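Long-range contact in possible substrate binding protein of ABC transporter system (Rhodopseudomonas palustris, PDB 3N0X), which probably serves as the periplasmic binding component of an ABC transporter that takes up branched-chain amino acids or related substrates: residues Tyr244-Tyr258 and Met339-Ala353. Residues are numbered along the deposited sequence; the frame is centred on the assembly and turned at random. Where two conformers were deposited one is given.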
ATOM      1  N   TYR A 244      15.411   0.784  10.167  1.00 17.52           N
ATOM      2  CA  TYR A 244      15.880   1.898   9.370  1.00 17.91           C
ATOM      3  C   TYR A 244      16.649   2.962  10.181  1.00 18.08           C
ATOM      4  O   TYR A 244      17.261   3.845   9.599  1.00 18.06           O
ATOM      5  CB  TYR A 244      14.714   2.602   8.644  1.00 19.73           C
ATOM      6  CG  TYR A 244      13.947   1.854   7.533  1.00 19.37           C
ATOM      7  CD1 TYR A 244      13.603   0.497   7.636  1.00 26.40           C
ATOM      8  CD2 TYR A 244      13.455   2.546   6.456  1.00 19.34           C
ATOM      9  CE1 TYR A 244      12.874  -0.135   6.634  1.00 26.29           C
ATOM     10  CE2 TYR A 244      12.730   1.915   5.464  1.00 19.53           C
ATOM     11  CZ  TYR A 244      12.456   0.582   5.540  1.00 19.06           C
ATOM     12  OH  TYR A 244      11.692  -0.080   4.577  1.00 20.31           O
ATOM     13  N   LYS A 245      16.634   2.868  11.513  1.00 18.45           N
ATOM     14  CA  LYS A 245      17.443   3.744  12.354  1.00 19.53           C
ATOM     15  C   LYS A 245      18.950   3.564  12.114  1.00 20.13           C
ATOM     16  O   LYS A 245      19.740   4.426  12.485  1.00 23.11           O
ATOM     17  CB  LYS A 245      17.074   3.571  13.849  1.00 20.33           C
ATOM     18  CG  LYS A 245      15.654   4.059  14.128  1.00 19.26           C
ATOM     19  CD  LYS A 245      15.155   3.718  15.551  1.00 21.47           C
ATOM     20  CE  LYS A 245      15.895   4.446  16.621  1.00 20.93           C
ATOM     21  NZ  LYS A 245      15.362   4.119  17.974  1.00 17.42           N
ATOM     22  N   ARG A 246      19.335   2.463  11.472  1.00 20.84           N
ATOM     23  CA  ARG A 246      20.716   2.232  11.038  1.00 24.96           C
ATOM     24  C   ARG A 246      21.065   2.898   9.692  1.00 23.82           C
ATOM     25  O   ARG A 246      22.227   2.824   9.271  1.00 23.99           O
ATOM     26  CB  ARG A 246      20.966   0.720  10.924  1.00 28.29           C
ATOM     27  CG  ARG A 246      21.155  -0.004  12.291  1.00 40.75           C
ATOM     28  CD  ARG A 246      22.639  -0.259  12.627  1.00 53.46           C
ATOM     29  NE  ARG A 246      23.237  -1.293  11.760  1.00 60.33           N
ATOM     30  CZ  ARG A 246      24.017  -1.066  10.695  1.00 62.44           C
ATOM     31  NH1 ARG A 246      24.354   0.171  10.319  1.00 65.75           N
ATOM     32  NH2 ARG A 246      24.472  -2.095   9.994  1.00 60.42           N
ATOM     33  N   LEU A 247      20.095   3.597   9.073  1.00 19.78           N
ATOM     34  CA  LEU A 247      20.233   4.175   7.723  1.00 19.84           C
ATOM     35  C   LEU A 247      19.912   5.685   7.688  1.00 18.10           C
ATOM     36  O   LEU A 247      19.043   6.127   6.917  1.00 17.09           O
ATOM     37  CB  LEU A 247      19.305   3.409   6.765  1.00 21.72           C
ATOM     38  CG  LEU A 247      19.488   1.883   6.673  1.00 26.77           C
ATOM     39  CD1 LEU A 247      18.267   1.167   6.068  1.00 32.03           C
ATOM     40  CD2 LEU A 247      20.753   1.646   5.874  1.00 29.03           C
ATOM     41  N   PRO A 248      20.558   6.483   8.541  1.00 17.94           N
ATOM     42  CA  PRO A 248      20.252   7.897   8.557  1.00 17.63           C
ATOM     43  C   PRO A 248      20.393   8.537   7.173  1.00 17.13           C
ATOM     44  O   PRO A 248      21.366   8.278   6.469  1.00 18.22           O
ATOM     45  CB  PRO A 248      21.277   8.469   9.546  1.00 19.00           C
ATOM     46  CG  PRO A 248      22.351   7.465   9.579  1.00 21.50           C
ATOM     47  CD  PRO A 248      21.673   6.168   9.455  1.00 20.14           C
ATOM     48  N   GLY A 249      19.414   9.344   6.783  1.00 16.39           N
ATOM     49  CA  GLY A 249      19.462  10.081   5.537  1.00 14.94           C
ATOM     50  C   GLY A 249      18.970   9.282   4.334  1.00 14.79           C
ATOM     51  O   GLY A 249      18.898   9.829   3.239  1.00 15.05           O
HETATM   52  N   MSE A 250      18.650   8.005   4.533  1.00 14.53           N
HETATM   53  CA  MSE A 250      18.155   7.179   3.438  0.67 14.82           C
HETATM   54  C   MSE A 250      16.883   7.795   2.880  1.00 14.80           C
HETATM   55  O   MSE A 250      15.990   8.228   3.631  1.00 13.67           O
HETATM   56  CB  MSE A 250      17.866   5.749   3.872  0.67 15.05           C
HETATM   57  CG  MSE A 250      17.413   4.870   2.708  0.67 13.80           C
HETATM   58 SE   MSE A 250      17.470   2.998   3.123  0.50 20.26          SE
HETATM   59  CE  MSE A 250      16.204   3.019   4.407  0.67 13.06           C
ATOM     60  N   GLU A 251      16.768   7.786   1.551  1.00 14.20           N
ATOM     61  CA  GLU A 251      15.552   8.228   0.926  1.00 12.68           C
ATOM     62  C   GLU A 251      14.872   7.113   0.146  1.00 13.21           C
ATOM     63  O   GLU A 251      15.491   6.172  -0.309  1.00 16.88           O
ATOM     64  CB  GLU A 251      15.820   9.380  -0.029  1.00 13.02           C
ATOM     65  CG  GLU A 251      16.401  10.606   0.674  1.00 13.46           C
ATOM     66  CD  GLU A 251      16.579  11.843  -0.188  1.00 16.86           C
ATOM     67  OE1 GLU A 251      16.058  11.909  -1.341  1.00 17.75           O
ATOM     68  OE2 GLU A 251      17.260  12.766   0.330  1.00 20.79           O
ATOM     69  N   GLY A 252      13.584   7.293  -0.054  1.00 12.06           N
ATOM     70  CA  GLY A 252      12.735   6.382  -0.760  1.00 11.81           C
ATOM     71  C   GLY A 252      11.350   6.948  -0.838  1.00 12.11           C
ATOM     72  O   GLY A 252      11.131   8.140  -0.505  1.00 12.18           O
ATOM     73  N   ALA A 253      10.391   6.084  -1.179  1.00 10.29           N
ATOM     74  CA  ALA A 253       8.997   6.469  -1.117  1.00 12.57           C
ATOM     75  C   ALA A 253       8.185   5.505  -0.302  1.00 12.86           C
ATOM     76  O   ALA A 253       8.506   4.327  -0.220  1.00 12.16           O
ATOM     77  CB  ALA A 253       8.400   6.574  -2.531  1.00 14.37           C
ATOM     78  N   THR A 254       7.132   6.038   0.317  1.00 12.28           N
ATOM     79  CA  THR A 254       6.232   5.282   1.168  1.00 11.55           C
ATOM     80  C   THR A 254       4.756   5.556   0.885  1.00 11.12           C
ATOM     81  O   THR A 254       4.356   6.638   0.439  1.00 12.80           O
ATOM     82  CB  THR A 254       6.547   5.531   2.681  1.00 13.15           C
ATOM     83  OG1 THR A 254       5.902   4.502   3.466  1.00 14.26           O
ATOM     84  CG2 THR A 254       6.169   6.959   3.132  1.00 12.88           C
ATOM     85  N   TYR A 255       3.943   4.556   1.199  1.00 11.71           N
ATOM     86  CA  TYR A 255       2.487   4.673   1.113  1.00 12.48           C
ATOM     87  C   TYR A 255       1.938   5.649   2.167  1.00 11.78           C
ATOM     88  O   TYR A 255       0.953   6.345   1.934  1.00 11.96           O
ATOM     89  CB  TYR A 255       1.891   3.255   1.336  1.00 12.30           C
ATOM     90  CG  TYR A 255       0.407   3.181   1.690  1.00 11.92           C
ATOM     91  CD1 TYR A 255      -0.600   3.417   0.749  1.00 11.83           C
ATOM     92  CD2 TYR A 255       0.027   2.830   2.948  1.00 11.53           C
ATOM     93  CE1 TYR A 255      -1.948   3.318   1.089  1.00 11.00           C
ATOM     94  CE2 TYR A 255      -1.304   2.795   3.308  1.00 12.88           C
ATOM     95  CZ  TYR A 255      -2.293   2.994   2.368  1.00 15.69           C
ATOM     96  OH  TYR A 255      -3.622   2.891   2.731  1.00 14.72           O
ATOM     97  N   TYR A 256       2.541   5.654   3.344  1.00 10.09           N
ATOM     98  CA  TYR A 256       2.045   6.416   4.477  1.00 11.57           C
ATOM     99  C   TYR A 256       3.097   6.524   5.577  1.00 12.65           C
ATOM    100  O   TYR A 256       3.904   5.625   5.774  1.00 15.83           O
ATOM    101  CB  TYR A 256       0.791   5.757   5.065  1.00 10.69           C
ATOM    102  CG  TYR A 256       0.087   6.548   6.179  1.00 11.06           C
ATOM    103  CD1 TYR A 256      -0.732   7.652   5.901  1.00 11.88           C
ATOM    104  CD2 TYR A 256       0.208   6.153   7.509  1.00 11.95           C
ATOM    105  CE1 TYR A 256      -1.383   8.327   6.932  1.00 12.19           C
ATOM    106  CE2 TYR A 256      -0.430   6.813   8.528  1.00 10.95           C
ATOM    107  CZ  TYR A 256      -1.206   7.933   8.228  1.00 12.16           C
ATOM    108  OH  TYR A 256      -1.835   8.572   9.276  1.00 13.39           O
ATOM    109  N   TYR A 257       3.077   7.651   6.280  1.00 13.42           N
ATOM    110  CA  TYR A 257       3.755   7.828   7.581  1.00 12.91           C
ATOM    111  C   TYR A 257       2.891   8.858   8.284  1.00 12.64           C
ATOM    112  O   TYR A 257       2.575   9.876   7.691  1.00 12.64           O
ATOM    113  CB  TYR A 257       5.221   8.260   7.440  1.00 12.16           C
ATOM    114  CG  TYR A 257       5.898   8.450   8.765  1.00 13.02           C
ATOM    115  CD1 TYR A 257       6.331   7.358   9.488  1.00 13.58           C
ATOM    116  CD2 TYR A 257       6.074   9.703   9.307  1.00 13.87           C
ATOM    117  CE1 TYR A 257       6.942   7.518  10.723  1.00 16.21           C
ATOM    118  CE2 TYR A 257       6.690   9.889  10.516  1.00 13.53           C
ATOM    119  CZ  TYR A 257       7.107   8.799  11.230  1.00 14.20           C
ATOM    120  OH  TYR A 257       7.680   9.002  12.464  1.00 16.28           O
ATOM    121  N   TYR A 258       2.500   8.582   9.520  1.00 13.56           N
ATOM    122  CA  TYR A 258       1.480   9.384  10.195  0.50 14.23           C
ATOM    123  C   TYR A 258       1.728  10.889  10.179  1.00 13.84           C
ATOM    124  O   TYR A 258       0.783  11.662  10.070  1.00 13.65           O
ATOM    125  CB  TYR A 258       1.244   8.899  11.633  0.50 14.54           C
ATOM    126  CG  TYR A 258       2.425   9.012  12.577  0.50 14.39           C
ATOM    127  CD1 TYR A 258       3.414   8.036  12.610  0.50 13.66           C
ATOM    128  CD2 TYR A 258       2.525  10.075  13.460  0.50 19.28           C
ATOM    129  CE1 TYR A 258       4.501   8.134  13.498  0.50 15.66           C
ATOM    130  CE2 TYR A 258       3.599  10.180  14.351  0.50 14.25           C
ATOM    131  CZ  TYR A 258       4.585   9.210  14.361  0.50 19.22           C
ATOM    132  OH  TYR A 258       5.669   9.341  15.237  0.50 15.54           O
HETATM  133  N   MSE A 339       1.747   9.474  -3.040  1.00 12.49           N
HETATM  134  CA  MSE A 339       2.736   8.677  -2.319  1.00 11.69           C
HETATM  135  C   MSE A 339       3.801   9.680  -1.813  1.00 11.43           C
HETATM  136  O   MSE A 339       3.824  10.834  -2.251  1.00 14.06           O
HETATM  137  CB  MSE A 339       3.350   7.618  -3.249  1.00 12.31           C
HETATM  138  CG  MSE A 339       2.294   6.678  -3.889  1.00 12.43           C
HETATM  139 SE   MSE A 339       1.519   5.377  -2.735  0.75 10.26          SE
HETATM  140  CE  MSE A 339       3.071   4.269  -2.649  1.00 13.69           C
ATOM    141  N   TYR A 340       4.640   9.256  -0.864  1.00 11.46           N
ATOM    142  CA  TYR A 340       5.490  10.219  -0.132  1.00 12.84           C
ATOM    143  C   TYR A 340       6.970   9.912  -0.257  1.00 11.82           C
ATOM    144  O   TYR A 340       7.415   8.844   0.134  1.00 11.54           O
ATOM    145  CB  TYR A 340       5.083  10.279   1.351  1.00 12.17           C
ATOM    146  CG  TYR A 340       3.596  10.547   1.489  1.00 14.01           C
ATOM    147  CD1 TYR A 340       3.085  11.802   1.223  1.00 14.32           C
ATOM    148  CD2 TYR A 340       2.717   9.520   1.838  1.00 14.47           C
ATOM    149  CE1 TYR A 340       1.717  12.052   1.313  1.00 13.78           C
ATOM    150  CE2 TYR A 340       1.360   9.758   1.912  1.00 14.46           C
ATOM    151  CZ  TYR A 340       0.860  11.005   1.671  1.00 14.68           C
ATOM    152  OH  TYR A 340      -0.527  11.259   1.729  1.00 14.77           O
ATOM    153  N   HIS A 341       7.709  10.826  -0.844  1.00 11.46           N
ATOM    154  CA  HIS A 341       9.153  10.777  -0.896  1.00 11.31           C
ATOM    155  C   HIS A 341       9.639  11.269   0.464  1.00 11.83           C
ATOM    156  O   HIS A 341       9.373  12.398   0.856  1.00 12.68           O
ATOM    157  CB  HIS A 341       9.649  11.705  -2.030  1.00 11.37           C
ATOM    158  CG  HIS A 341      11.148  11.825  -2.166  1.00 11.40           C
ATOM    159  ND1 HIS A 341      11.700  12.655  -3.123  1.00 15.03           N
ATOM    160  CD2 HIS A 341      12.191  11.285  -1.474  1.00 12.10           C
ATOM    161  CE1 HIS A 341      13.022  12.598  -3.030  1.00 14.72           C
ATOM    162  NE2 HIS A 341      13.354  11.759  -2.057  1.00 13.54           N
ATOM    163  N   PHE A 342      10.376  10.401   1.158  1.00 10.71           N
ATOM    164  CA  PHE A 342      10.830  10.638   2.560  1.00 11.84           C
ATOM    165  C   PHE A 342      12.339  10.605   2.641  1.00 12.58           C
ATOM    166  O   PHE A 342      13.024  10.144   1.724  1.00 12.76           O
ATOM    167  CB  PHE A 342      10.265   9.584   3.530  1.00 11.74           C
ATOM    168  CG  PHE A 342      10.789   8.207   3.270  1.00 11.63           C
ATOM    169  CD1 PHE A 342      12.017   7.778   3.776  1.00 13.58           C
ATOM    170  CD2 PHE A 342      10.050   7.301   2.495  1.00 11.97           C
ATOM    171  CE1 PHE A 342      12.512   6.533   3.483  1.00 12.60           C
ATOM    172  CE2 PHE A 342      10.534   6.014   2.229  1.00 11.91           C
ATOM    173  CZ  PHE A 342      11.781   5.628   2.725  1.00 11.23           C
ATOM    174  N   LYS A 343      12.860  11.132   3.765  1.00 13.20           N
ATOM    175  CA  LYS A 343      14.256  11.012   4.140  0.70 14.01           C
ATOM    176  C   LYS A 343      14.288  10.559   5.611  1.00 13.95           C
ATOM    177  O   LYS A 343      13.566  11.137   6.469  1.00 14.99           O
ATOM    178  CB  LYS A 343      15.001  12.331   3.956  0.70 13.73           C
ATOM    179  CG  LYS A 343      16.517  12.249   4.183  0.70 18.31           C
ATOM    180  CD  LYS A 343      17.247  13.559   3.816  0.70 20.80           C
ATOM    181  CE  LYS A 343      18.745  13.332   3.750  0.70 25.60           C
ATOM    182  NZ  LYS A 343      19.150  12.466   2.578  0.70 22.97           N
ATOM    183  N   VAL A 344      15.065   9.519   5.913  1.00 14.01           N
ATOM    184  CA  VAL A 344      15.131   9.017   7.266  1.00 13.63           C
ATOM    185  C   VAL A 344      15.859  10.000   8.199  1.00 15.45           C
ATOM    186  O   VAL A 344      16.990  10.445   7.899  1.00 15.31           O
ATOM    187  CB  VAL A 344      15.841   7.632   7.316  1.00 14.14           C
ATOM    188  CG1 VAL A 344      16.182   7.213   8.777  1.00 14.47           C
ATOM    189  CG2 VAL A 344      14.983   6.547   6.633  1.00 13.93           C
ATOM    190  N   LYS A 345      15.223  10.277   9.349  1.00 15.38           N
ATOM    191  CA  LYS A 345      15.837  10.977  10.478  1.00 16.94           C
ATOM    192  C   LYS A 345      15.882  10.000  11.650  1.00 16.65           C
ATOM    193  O   LYS A 345      14.906   9.312  11.927  1.00 16.22           O
ATOM    194  CB  LYS A 345      15.068  12.240  10.863  1.00 18.77           C
ATOM    195  CG  LYS A 345      15.588  12.926  12.179  1.00 23.34           C
ATOM    196  N   VAL A 346      17.007   9.909  12.341  1.00 16.43           N
ATOM    197  CA  VAL A 346      17.103   8.988  13.472  1.00 17.50           C
ATOM    198  C   VAL A 346      16.967   9.778  14.782  1.00 18.36           C
ATOM    199  O   VAL A 346      17.790  10.650  15.071  1.00 19.17           O
ATOM    200  CB  VAL A 346      18.461   8.271  13.456  1.00 18.67           C
ATOM    201  CG1 VAL A 346      18.595   7.371  14.680  1.00 22.38           C
ATOM    202  CG2 VAL A 346      18.651   7.442  12.165  1.00 19.13           C
ATOM    203  N   ASP A 347      15.871   9.542  15.506  1.00 17.41           N
ATOM    204  CA  ASP A 347      15.652  10.152  16.816  1.00 16.87           C
ATOM    205  C   ASP A 347      15.755   9.001  17.810  1.00 15.90           C
ATOM    206  O   ASP A 347      14.913   8.088  17.790  1.00 16.45           O
ATOM    207  CB  ASP A 347      14.277  10.786  16.840  1.00 18.26           C
ATOM    208  CG  ASP A 347      13.955  11.444  18.163  1.00 21.97           C
ATOM    209  OD1 ASP A 347      14.601  11.094  19.187  1.00 21.06           O
ATOM    210  OD2 ASP A 347      13.044  12.319  18.168  1.00 21.89           O
ATOM    211  N   PRO A 348      16.804   8.992  18.637  1.00 17.74           N
ATOM    212  CA  PRO A 348      17.007   7.789  19.468  1.00 18.56           C
ATOM    213  C   PRO A 348      15.880   7.460  20.444  1.00 21.99           C
ATOM    214  O   PRO A 348      15.765   6.300  20.868  1.00 24.30           O
ATOM    215  CB  PRO A 348      18.275   8.102  20.250  1.00 19.87           C
ATOM    216  CG  PRO A 348      18.410   9.583  20.194  1.00 19.43           C
ATOM    217  CD  PRO A 348      17.809  10.030  18.898  1.00 17.43           C
ATOM    218  N   ALA A 349      15.063   8.446  20.774  1.00 18.61           N
ATOM    219  CA  ALA A 349      13.938   8.226  21.678  1.00 21.75           C
ATOM    220  C   ALA A 349      12.702   7.607  21.033  1.00 21.31           C
ATOM    221  O   ALA A 349      11.731   7.293  21.755  1.00 23.90           O
ATOM    222  CB  ALA A 349      13.535   9.505  22.317  1.00 22.91           C
ATOM    223  N   VAL A 350      12.678   7.559  19.702  1.00 16.09           N
ATOM    224  CA  VAL A 350      11.535   7.052  18.963  1.00 15.79           C
ATOM    225  C   VAL A 350      11.852   5.646  18.453  1.00 17.47           C
ATOM    226  O   VAL A 350      12.922   5.413  17.886  1.00 16.53           O
ATOM    227  CB  VAL A 350      11.149   8.051  17.819  1.00 16.61           C
ATOM    228  CG1 VAL A 350       9.905   7.583  17.023  1.00 16.87           C
ATOM    229  CG2 VAL A 350      10.908   9.408  18.417  1.00 20.31           C
ATOM    230  N   ALA A 351      10.882   4.737  18.586  1.00 17.11           N
ATOM    231  CA  ALA A 351      11.079   3.309  18.306  1.00 17.04           C
ATOM    232  C   ALA A 351      11.290   2.980  16.823  1.00 18.52           C
ATOM    233  O   ALA A 351      11.835   1.916  16.465  1.00 19.66           O
ATOM    234  CB  ALA A 351       9.912   2.494  18.887  1.00 18.20           C
ATOM    235  N   TRP A 352      10.781   3.848  15.982  1.00 15.61           N
ATOM    236  CA  TRP A 352      10.932   3.745  14.529  1.00 13.26           C
ATOM    237  C   TRP A 352      11.775   4.891  14.010  1.00 14.20           C
ATOM    238  O   TRP A 352      11.825   5.944  14.601  1.00 14.39           O
ATOM    239  CB  TRP A 352       9.575   3.798  13.836  1.00 13.39           C
ATOM    240  CG  TRP A 352       8.652   4.873  14.364  1.00 12.84           C
ATOM    241  CD1 TRP A 352       8.565   6.184  13.954  1.00 15.77           C
ATOM    242  CD2 TRP A 352       7.711   4.725  15.435  1.00 15.28           C
ATOM    243  NE1 TRP A 352       7.631   6.840  14.706  1.00 15.31           N
ATOM    244  CE2 TRP A 352       7.089   5.966  15.617  1.00 15.78           C
ATOM    245  CE3 TRP A 352       7.330   3.649  16.251  1.00 17.51           C
ATOM    246  CZ2 TRP A 352       6.090   6.177  16.586  1.00 18.00           C
ATOM    247  CZ3 TRP A 352       6.362   3.851  17.212  1.00 19.95           C
ATOM    248  CH2 TRP A 352       5.735   5.109  17.359  1.00 18.36           C
ATOM    249  N   ALA A 353      12.431   4.680  12.881  1.00 14.45           N
ATOM    250  CA  ALA A 353      13.034   5.782  12.151  1.00 15.53           C
ATOM    251  C   ALA A 353      11.928   6.758  11.789  1.00 14.97           C
ATOM    252  O   ALA A 353      10.818   6.342  11.449  1.00 14.94           O
ATOM    253  CB  ALA A 353      13.700   5.285  10.868  1.00 15.56           C
TER
HETATM  254  O   HOH W   1      17.833   4.391  19.553  1.00 25.64           O
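An antiparallel strand pair joins 251-254 to the strand through 339-345, segment axes at 149°. T254 and Y340 exchange two backbone bonds, whereas in the next hydrogen-bonded pair F342 N to G252 O is firm and G252 N to F342 O (3.4 Å) weak. Just before 251-254, V344 N donates to M250 O and G249 N to V344 O, at the end of the type II turn L247-M250.

On the face carrying E251, H341 and K343, the E251 carboxylate accepts from two donors, one on each oxygen. H341 NE2 meets E251 OE1 at 2.8 Å, the oxygen close to the imidazole plane but the nitrogen 43° out of the carboxylate plane. In one of two conformers, K343 NZ forms a salt bridge to E251 OE2 at 3.0 Å; a bend at chi4 (69°) also turns NZ onto an in-plane lone pair of G249 O, 2.7 Å away.

The F342 ring lies on the other face, covering G252, whose CA sits 4.1 Å from the ring centroid in a CH-pi contact. W352 NE1 donates to Y258 OH (one of two conformers) at 3.2 Å, the hydroxyl near the indole plane though the bond is bent, and makes a weak bond to Y257 OH. K245 NZ reaches V350 O at 2.8 Å. With strands 324-328 and 354-357 also pairing to 335-345, this is an antiparallel sheet of a leucine-binding-protein-type periplasmic receptor.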